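Local coordinates for protein probable molybdenum cofactor guanylyltransferase (Aquifex aeolicus, PDB 2E8B) that probably transfers the GMP moiety of GTP to Mo-molybdopterin, forming the guanine dinucleotide form of the molybdenum cofactor, at residues 39-42 / 43-46; 63-66 / 67-70; 176-179 / 180-183. All blocks are in the same frame, centred on the assembly; numbering follows the deposited sequence.

Contact 1 (39-42 / 43-46)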
ATOM      1  N   GLY A  39      -5.265  11.236  10.624  1.00 16.09           N
ATOM      2  CA  GLY A  39      -4.549  10.530   9.575  1.00 15.42           C
ATOM      3  C   GLY A  39      -3.106  10.195   9.910  1.00 16.46           C
ATOM      4  O   GLY A  39      -2.559   9.213   9.408  1.00 16.15           O
ATOM      5  N   LYS A  40      -2.472  11.006  10.753  1.00 15.23           N
ATOM      6  CA  LYS A  40      -1.089  10.745  11.137  1.00 16.70           C
ATOM      7  C   LYS A  40      -1.017   9.538  12.065  1.00 16.33           C
ATOM      8  O   LYS A  40      -0.097   8.733  11.969  1.00 16.34           O
ATOM      9  CB  LYS A  40      -0.480  11.958  11.842  1.00 17.36           C
ATOM     10  CG  LYS A  40      -0.350  13.194  10.978  1.00 19.17           C
ATOM     11  CD  LYS A  40       0.099  14.377  11.821  1.00 21.48           C
ATOM     12  CE  LYS A  40      -0.097  15.694  11.083  1.00 22.29           C
ATOM     13  NZ  LYS A  40       0.207  16.855  11.968  1.00 22.16           N
ATOM     14  N   LYS A  41      -1.985   9.422  12.970  1.00 17.50           N
ATOM     15  CA  LYS A  41      -2.024   8.297  13.899  1.00 18.76           C
ATOM     16  C   LYS A  41      -2.341   7.036  13.109  1.00 17.39           C
ATOM     17  O   LYS A  41      -1.851   5.949  13.417  1.00 18.08           O
ATOM     18  CB  LYS A  41      -3.106   8.514  14.961  1.00 20.51           C
ATOM     19  CG  LYS A  41      -2.838   9.681  15.895  1.00 25.20           C
ATOM     20  CD  LYS A  41      -1.576   9.460  16.713  1.00 27.67           C
ATOM     21  CE  LYS A  41      -1.683   8.226  17.602  1.00 30.41           C
ATOM     22  NZ  LYS A  41      -0.506   8.087  18.509  1.00 31.36           N
ATOM     23  N   VAL A  42      -3.174   7.197  12.087  1.00 16.66           N
ATOM     24  CA  VAL A  42      -3.560   6.074  11.247  1.00 15.50           C
ATOM     25  C   VAL A  42      -2.358   5.489  10.505  1.00 14.85           C
ATOM     26  O   VAL A  42      -2.116   4.284  10.574  1.00 14.24           O
ATOM     27  CB  VAL A  42      -4.644   6.489  10.226  1.00 14.92           C
ATOM     28  CG1 VAL A  42      -4.891   5.355   9.234  1.00 16.46           C
ATOM     29  CG2 VAL A  42      -5.939   6.837  10.954  1.00 16.86           C
ATOM     30  N   ILE A  43      -1.589   6.325   9.809  1.00 14.36           N
ATOM     31  CA  ILE A  43      -0.444   5.788   9.077  1.00 15.08           C
ATOM     32  C   ILE A  43       0.595   5.228  10.041  1.00 14.76           C
ATOM     33  O   ILE A  43       1.302   4.268   9.723  1.00 13.40           O
ATOM     34  CB  ILE A  43       0.214   6.841   8.141  1.00 15.56           C
ATOM     35  CG1 ILE A  43       1.193   6.133   7.198  1.00 16.88           C
ATOM     36  CG2 ILE A  43       0.949   7.900   8.950  1.00 15.90           C
ATOM     37  CD1 ILE A  43       1.763   7.021   6.104  1.00 17.67           C
ATOM     38  N   GLU A  44       0.684   5.824  11.225  1.00 15.60           N
ATOM     39  CA  GLU A  44       1.621   5.343  12.230  1.00 15.20           C
ATOM     40  C   GLU A  44       1.239   3.906  12.576  1.00 14.98           C
ATOM     41  O   GLU A  44       2.097   3.025  12.660  1.00 15.50           O
ATOM     42  CB  GLU A  44       1.542   6.218  13.484  1.00 16.22           C
ATOM     43  CG  GLU A  44       2.547   5.864  14.567  1.00 20.67           C
ATOM     44  CD  GLU A  44       2.425   6.768  15.784  1.00 21.82           C
ATOM     45  OE1 GLU A  44       1.375   6.732  16.455  1.00 27.51           O
ATOM     46  OE2 GLU A  44       3.378   7.519  16.066  1.00 26.71           O
ATOM     47  N   ARG A  45      -0.055   3.670  12.762  1.00 14.40           N
ATOM     48  CA  ARG A  45      -0.535   2.335  13.089  1.00 16.51           C
ATOM     49  C   ARG A  45      -0.296   1.349  11.950  1.00 16.02           C
ATOM     50  O   ARG A  45       0.096   0.202  12.185  1.00 16.25           O
ATOM     51  CB  ARG A  45      -2.025   2.367  13.431  1.00 17.03           C
ATOM     52  CG  ARG A  45      -2.361   3.153  14.693  1.00 25.67           C
ATOM     53  CD  ARG A  45      -3.660   2.659  15.320  1.00 27.23           C
ATOM     54  NE  ARG A  45      -4.835   2.941  14.499  1.00 31.72           N
ATOM     55  CZ  ARG A  45      -5.411   4.137  14.397  1.00 32.51           C
ATOM     56  NH1 ARG A  45      -4.926   5.175  15.068  1.00 31.81           N
ATOM     57  NH2 ARG A  45      -6.477   4.294  13.623  1.00 34.16           N
ATOM     58  N   VAL A  46      -0.532   1.788  10.718  1.00 14.16           N
ATOM     59  CA  VAL A  46      -0.332   0.920   9.563  1.00 14.20           C
ATOM     60  C   VAL A  46       1.137   0.528   9.469  1.00 14.05           C
ATOM     61  O   VAL A  46       1.465  -0.619   9.169  1.00 13.51           O
ATOM     62  CB  VAL A  46      -0.746   1.615   8.249  1.00 12.92           C
ATOM     63  CG1 VAL A  46      -0.371   0.749   7.056  1.00 14.37           C
ATOM     64  CG2 VAL A  46      -2.245   1.874   8.252  1.00 16.36           C
TER
HETATM   65  O   HOH W   1      -0.766   5.532  15.966  1.00 23.95           O

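Contact 2 (63-66 / 67-70)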
ATOM      1  N   ASP A  63       7.307  14.050   0.521  1.00 19.06           N
ATOM      2  CA  ASP A  63       8.027  14.918   1.450  1.00 22.16           C
ATOM      3  C   ASP A  63       8.580  14.101   2.619  1.00 22.48           C
ATOM      4  O   ASP A  63       7.820  13.585   3.439  1.00 21.05           O
ATOM      5  CB  ASP A  63       7.083  16.002   1.975  1.00 23.45           C
ATOM      6  CG  ASP A  63       7.814  17.127   2.678  1.00 25.97           C
ATOM      7  OD1 ASP A  63       8.677  16.842   3.528  1.00 24.71           O
ATOM      8  OD2 ASP A  63       7.517  18.303   2.386  1.00 29.19           O
ATOM      9  N   ARG A  64       9.900  13.992   2.698  1.00 22.77           N
ATOM     10  CA  ARG A  64      10.534  13.220   3.760  1.00 25.54           C
ATOM     11  C   ARG A  64      10.330  13.796   5.166  1.00 26.53           C
ATOM     12  O   ARG A  64       9.979  13.065   6.092  1.00 26.58           O
ATOM     13  CB  ARG A  64      12.033  13.063   3.472  1.00 27.77           C
ATOM     14  CG  ARG A  64      12.781  12.262   4.525  1.00 30.60           C
ATOM     15  CD  ARG A  64      14.186  11.873   4.078  1.00 32.64           C
ATOM     16  NE  ARG A  64      14.182  10.802   3.081  1.00 33.70           N
ATOM     17  CZ  ARG A  64      14.494  10.967   1.798  1.00 34.62           C
ATOM     18  NH1 ARG A  64      14.840  12.164   1.344  1.00 35.00           N
ATOM     19  NH2 ARG A  64      14.468   9.932   0.969  1.00 34.41           N
ATOM     20  N   GLU A  65      10.541  15.096   5.335  1.00 26.94           N
ATOM     21  CA  GLU A  65      10.374  15.702   6.657  1.00 27.32           C
ATOM     22  C   GLU A  65       8.939  15.627   7.171  1.00 26.31           C
ATOM     23  O   GLU A  65       8.704  15.614   8.380  1.00 25.83           O
ATOM     24  CB  GLU A  65      10.848  17.159   6.639  1.00 30.19           C
ATOM     25  CG  GLU A  65      12.357  17.301   6.734  1.00 34.80           C
ATOM     26  CD  GLU A  65      12.913  16.679   8.006  1.00 37.19           C
ATOM     27  OE1 GLU A  65      12.474  17.083   9.104  1.00 39.27           O
ATOM     28  OE2 GLU A  65      13.786  15.791   7.906  1.00 39.29           O
ATOM     29  N   LYS A  66       7.987  15.571   6.249  1.00 23.21           N
ATOM     30  CA  LYS A  66       6.578  15.492   6.598  1.00 23.41           C
ATOM     31  C   LYS A  66       6.280  14.203   7.363  1.00 22.40           C
ATOM     32  O   LYS A  66       5.297  14.127   8.098  1.00 21.71           O
ATOM     33  CB  LYS A  66       5.731  15.557   5.322  1.00 23.18           C
ATOM     34  CG  LYS A  66       4.229  15.434   5.531  1.00 27.09           C
ATOM     35  CD  LYS A  66       3.493  15.661   4.215  1.00 26.42           C
ATOM     36  CE  LYS A  66       1.984  15.646   4.390  1.00 25.44           C
ATOM     37  NZ  LYS A  66       1.462  14.311   4.780  1.00 25.84           N
ATOM     38  N   PHE A  67       7.136  13.198   7.194  1.00 21.65           N
ATOM     39  CA  PHE A  67       6.944  11.915   7.864  1.00 19.38           C
ATOM     40  C   PHE A  67       8.091  11.509   8.779  1.00 19.23           C
ATOM     41  O   PHE A  67       8.267  10.329   9.088  1.00 19.82           O
ATOM     42  CB  PHE A  67       6.681  10.826   6.820  1.00 19.10           C
ATOM     43  CG  PHE A  67       5.387  11.011   6.099  1.00 18.42           C
ATOM     44  CD1 PHE A  67       4.190  10.621   6.688  1.00 17.69           C
ATOM     45  CD2 PHE A  67       5.353  11.657   4.869  1.00 16.92           C
ATOM     46  CE1 PHE A  67       2.974  10.877   6.068  1.00 16.73           C
ATOM     47  CE2 PHE A  67       4.140  11.920   4.238  1.00 16.66           C
ATOM     48  CZ  PHE A  67       2.947  11.530   4.839  1.00 16.79           C
ATOM     49  N   SER A  68       8.868  12.492   9.219  1.00 20.38           N
ATOM     50  CA  SER A  68       9.979  12.216  10.115  1.00 20.64           C
ATOM     51  C   SER A  68       9.444  11.655  11.426  1.00 20.18           C
ATOM     52  O   SER A  68      10.134  10.905  12.113  1.00 21.19           O
ATOM     53  CB  SER A  68      10.770  13.496  10.394  1.00 22.79           C
ATOM     54  OG  SER A  68      11.267  14.062   9.198  1.00 27.16           O
ATOM     55  N   PHE A  69       8.209  12.020  11.764  1.00 21.03           N
ATOM     56  CA  PHE A  69       7.594  11.568  13.007  1.00 20.10           C
ATOM     57  C   PHE A  69       7.393  10.057  13.080  1.00 20.96           C
ATOM     58  O   PHE A  69       7.130   9.515  14.151  1.00 20.80           O
ATOM     59  CB  PHE A  69       6.256  12.289  13.231  1.00 20.79           C
ATOM     60  CG  PHE A  69       5.139  11.813  12.339  1.00 20.81           C
ATOM     61  CD1 PHE A  69       4.322  10.756  12.729  1.00 20.34           C
ATOM     62  CD2 PHE A  69       4.896  12.432  11.112  1.00 20.27           C
ATOM     63  CE1 PHE A  69       3.277  10.319  11.915  1.00 20.02           C
ATOM     64  CE2 PHE A  69       3.855  12.003  10.288  1.00 19.10           C
ATOM     65  CZ  PHE A  69       3.041  10.943  10.693  1.00 19.77           C
ATOM     66  N   LEU A  70       7.519   9.375  11.943  1.00 20.68           N
ATOM     67  CA  LEU A  70       7.352   7.926  11.907  1.00 21.08           C
ATOM     68  C   LEU A  70       8.642   7.186  12.244  1.00 20.85           C
ATOM     69  O   LEU A  70       8.624   5.975  12.463  1.00 22.49           O
ATOM     70  CB  LEU A  70       6.855   7.479  10.526  1.00 21.05           C
ATOM     71  CG  LEU A  70       5.423   7.872  10.160  1.00 21.23           C
ATOM     72  CD1 LEU A  70       5.126   7.428   8.734  1.00 20.56           C
ATOM     73  CD2 LEU A  70       4.446   7.221  11.131  1.00 20.36           C
TER
HETATM   74  O   HOH W   2      11.674  11.309   7.255  1.00 28.58           O

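Contact 3 (176-179 / 180-183)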
ATOM      1  N   GLU A 176     -14.852 -12.910   6.163  1.00 15.92           N
ATOM      2  CA  GLU A 176     -15.849 -12.047   6.781  1.00 17.69           C
ATOM      3  C   GLU A 176     -15.363 -11.269   8.003  1.00 17.86           C
ATOM      4  O   GLU A 176     -15.570 -10.056   8.091  1.00 16.85           O
ATOM      5  CB  GLU A 176     -17.084 -12.875   7.155  1.00 18.90           C
ATOM      6  CG  GLU A 176     -18.103 -12.161   8.038  1.00 19.27           C
ATOM      7  CD  GLU A 176     -18.619 -10.864   7.445  1.00 21.09           C
ATOM      8  OE1 GLU A 176     -18.516 -10.675   6.217  1.00 19.89           O
ATOM      9  OE2 GLU A 176     -19.148 -10.033   8.213  1.00 22.28           O
ATOM     10  N   GLU A 177     -14.704 -11.950   8.934  1.00 16.38           N
ATOM     11  CA  GLU A 177     -14.251 -11.282  10.143  1.00 17.23           C
ATOM     12  C   GLU A 177     -13.059 -10.344   9.993  1.00 16.72           C
ATOM     13  O   GLU A 177     -12.633  -9.727  10.964  1.00 18.48           O
ATOM     14  CB  GLU A 177     -13.997 -12.315  11.244  1.00 19.63           C
ATOM     15  CG  GLU A 177     -15.291 -12.995  11.697  1.00 21.03           C
ATOM     16  CD  GLU A 177     -15.177 -13.662  13.053  1.00 21.28           C
ATOM     17  OE1 GLU A 177     -14.605 -13.044  13.975  1.00 22.53           O
ATOM     18  OE2 GLU A 177     -15.676 -14.797  13.202  1.00 23.82           O
ATOM     19  N   LEU A 178     -12.535 -10.222   8.777  1.00 14.39           N
ATOM     20  CA  LEU A 178     -11.407  -9.331   8.528  1.00 14.52           C
ATOM     21  C   LEU A 178     -11.786  -8.230   7.547  1.00 13.81           C
ATOM     22  O   LEU A 178     -10.984  -7.349   7.255  1.00 14.98           O
ATOM     23  CB  LEU A 178     -10.210 -10.108   7.968  1.00 14.02           C
ATOM     24  CG  LEU A 178      -9.466 -11.036   8.930  1.00 16.08           C
ATOM     25  CD1 LEU A 178      -8.293 -11.679   8.208  1.00 16.84           C
ATOM     26  CD2 LEU A 178      -8.980 -10.244  10.134  1.00 16.38           C
ATOM     27  N   ARG A 179     -13.013  -8.268   7.040  1.00 14.03           N
ATOM     28  CA  ARG A 179     -13.424  -7.256   6.076  1.00 14.19           C
ATOM     29  C   ARG A 179     -13.395  -5.840   6.639  1.00 13.67           C
ATOM     30  O   ARG A 179     -13.050  -4.895   5.931  1.00 13.24           O
ATOM     31  CB  ARG A 179     -14.812  -7.588   5.529  1.00 16.76           C
ATOM     32  CG  ARG A 179     -14.797  -8.754   4.535  1.00 18.30           C
ATOM     33  CD  ARG A 179     -16.163  -9.389   4.375  1.00 22.31           C
ATOM     34  NE  ARG A 179     -17.181  -8.462   3.889  1.00 27.02           N
ATOM     35  CZ  ARG A 179     -17.474  -8.265   2.607  1.00 28.21           C
ATOM     36  NH1 ARG A 179     -16.827  -8.928   1.658  1.00 29.81           N
ATOM     37  NH2 ARG A 179     -18.432  -7.412   2.272  1.00 29.01           N
ATOM     38  N   TYR A 180     -13.731  -5.692   7.915  1.00 15.12           N
ATOM     39  CA  TYR A 180     -13.740  -4.368   8.528  1.00 14.62           C
ATOM     40  C   TYR A 180     -12.340  -3.758   8.612  1.00 15.45           C
ATOM     41  O   TYR A 180     -12.197  -2.542   8.733  1.00 14.28           O
ATOM     42  CB  TYR A 180     -14.365  -4.440   9.930  1.00 16.54           C
ATOM     43  CG  TYR A 180     -13.423  -4.923  11.009  1.00 16.37           C
ATOM     44  CD1 TYR A 180     -13.179  -6.281  11.193  1.00 16.25           C
ATOM     45  CD2 TYR A 180     -12.764  -4.016  11.843  1.00 15.96           C
ATOM     46  CE1 TYR A 180     -12.301  -6.729  12.178  1.00 17.57           C
ATOM     47  CE2 TYR A 180     -11.888  -4.453  12.831  1.00 17.87           C
ATOM     48  CZ  TYR A 180     -11.660  -5.811  12.993  1.00 18.63           C
ATOM     49  OH  TYR A 180     -10.797  -6.257  13.966  1.00 20.62           O
ATOM     50  N   THR A 181     -11.311  -4.597   8.529  1.00 14.14           N
ATOM     51  CA  THR A 181      -9.943  -4.104   8.622  1.00 14.35           C
ATOM     52  C   THR A 181      -9.534  -3.305   7.391  1.00 13.70           C
ATOM     53  O   THR A 181      -8.463  -2.701   7.369  1.00 14.70           O
ATOM     54  CB  THR A 181      -8.927  -5.259   8.815  1.00 15.25           C
ATOM     55  OG1 THR A 181      -8.865  -6.056   7.626  1.00 14.71           O
ATOM     56  CG2 THR A 181      -9.339  -6.137   9.993  1.00 16.20           C
ATOM     57  N   LEU A 182     -10.391  -3.293   6.377  1.00 13.33           N
ATOM     58  CA  LEU A 182     -10.100  -2.570   5.139  1.00 15.41           C
ATOM     59  C   LEU A 182     -10.893  -1.274   4.982  1.00 15.86           C
ATOM     60  O   LEU A 182     -10.841  -0.627   3.935  1.00 17.76           O
ATOM     61  CB  LEU A 182     -10.360  -3.489   3.939  1.00 17.13           C
ATOM     62  CG  LEU A 182      -9.266  -4.546   3.748  1.00 18.86           C
ATOM     63  CD1 LEU A 182      -9.830  -5.802   3.118  1.00 22.04           C
ATOM     64  CD2 LEU A 182      -8.155  -3.961   2.892  1.00 18.06           C
ATOM     65  N   LEU A 183     -11.626  -0.890   6.020  1.00 16.67           N
ATOM     66  CA  LEU A 183     -12.417   0.336   5.954  1.00 20.63           C
ATOM     67  C   LEU A 183     -11.526   1.576   6.035  1.00 22.96           C
ATOM     68  O   LEU A 183     -10.386   1.508   6.495  1.00 22.01           O
ATOM     69  CB  LEU A 183     -13.438   0.363   7.095  1.00 22.77           C
ATOM     70  CG  LEU A 183     -14.525  -0.716   7.080  1.00 23.64           C
ATOM     71  CD1 LEU A 183     -15.337  -0.653   8.365  1.00 25.14           C
ATOM     72  CD2 LEU A 183     -15.421  -0.515   5.871  1.00 24.68           C
TER

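Contact 1 (39-42 / 43-46)
K41 and E44, three residues apart on helix 32-51, lie side by side and close a salt bridge along the outer face of one helical turn. The lysine chain bends at chi2 (-63°) and again at chi3, which carries K41 NZ round to the glutamate, 3.1 Å from E44 OE1. It meets the syn lone pair of that oxygen. A water donates both to E44 OE1 and to K41 O, so the carboxylate oxygen also reaches the backbone, whose K41 O accepts the helical bond from R45 N as well. V42 is buried and meets R45: V42 CG2 lies 3.7 Å from R45 NH2, and V42 CA stands 4.0 Å above one face of the guanidinium, near the rim. R45 NH2 is also hydrogen-bonded to P108 O. V42 O accepts from V46 N at 3.0 Å, in the carbonyl plane. I43 CG2 lies 3.3 Å from K40 O. With a salt-bridged outer face, I43 and V46 turned to strand 16-22 and V42 packing on P108, this is the amphipathic helix of a beta-alpha-beta unit, here next to A21, a predicted GTP-binding residue.

Contact 2 (63-66 / 67-70)
K66 and F67 meet in the 3-10 turns within the loop between strands 56-61 and 74-76, where the F67 ring has K66 over a face and D63 O at its edge. The two side chains run alongside each other. K66 CG forms a CH-pi contact over the face of F67, 4.2 Å from the ring centroid and 27° off its normal. The lysine is extended until its last torsion, where a bend (chi4 -67°) swings K66 NZ back to lie 3.2 Å from F67 CZ. D63 O comes near the plane of the same ring, 3.4 Å from F67 CD2.

F67 N donates to R64 O at 3.1 Å, though from well above the carbonyl plane, and S68 N makes a weaker bond to E65 O. S68 OG lies 3.1 Å from E65 O and 3.3 Å from both E65 OE1 and E65 OE2; which of them takes the proton is left open. At the start of the turn D63 OD1 accepts from K66 N, 3.1 Å away, giving an Asx motif in which the donor approaches from above the carboxylate plane. A water donates to R64 O and sits only weakly against S68 OG. Further on, F69 takes the torsion that places CG between its backbone N and carbonyl carbon (chi1 74°), which brings the ring edge to K66 O, 3.4 Å from F69 CE2.

Beyond the turn, F67 packs on A61 and on I43 of helix 32-51, close to A21 of the predicted GTP site. The chemistry implies a division of labour: main-chain bonds and the aspartate set the turn, the aliphatic part of the K66 chain lines a face of a buried ring, K66 O also lies over an F67 face, and D63 O and K66 O meet the edges of F67 and F69 respectively, where the C-H dipoles suit them.

Contact 3 (176-179 / 180-183)
Y180 meets the backbone of E177 in the 3-10 turn that runs through Y180-L182, in the loop that follows strand 170-173. The ring turns its edge to E177 O, which lies in the ring plane 3.3 Å from Y180 CE1. This is possible because CG stands between the backbone N and the carbonyl carbon (chi1 81°), turning the ring back alongside the preceding turn, edge first. T181 CG2 sits 3.7 Å above one face of the Y180 ring, toward its rim, and K111 also touches this side chain.

T181, next in line, grips L178 O twice. T181 N donates to L178 O at 3.1 Å, from well above the carbonyl plane, in the i to i-3 pattern of a 3-10 turn, while OG1 donates within that plane. The 2.5 Å between T181 OG1 and L178 O is unusually short, and its exact length should be read with care. The two donors thus divide one oxygen between them. OG1 is also hydrogen-bonded to T114 OG1, which ties the turn to helix 112-120. The methyl T181 CG2 makes a looser apolar contact, 4.1 Å from L178 CD2.

L182 repeats the three-residue pattern: L182 N donates to R179 O at 3.1 Å with an N-H...O angle of 161°. Its buried side chain packs on T131, V138 and I174, whereas the guanidinium of R179 reaches E132 in a salt bridge through NH2. The run ends at L183, where L183 N bonds to Y180 O at 3.2 Å.

In the fold
Read from the N terminus, the three contacts come in series; none nests in or crosses another, and each closes only a short local turn. Contact 1 lies on helix 32-51, the crossover between parallel strands 16-22 and 56-61. Contact 2 follows strand 56-61 and returns to that helix: E44 CA lies 3.6 Å from L70 CD2, and I43 packs against both F67 and F69. The two therefore form one continuous patch beside the predicted nucleotide site. Contact 3 joins the chain after strand 170-173 to helix 112-120 through T114 and to the loops of T131 and V138. Its centre is about 17 Å from that of contact 1, and it touches neither.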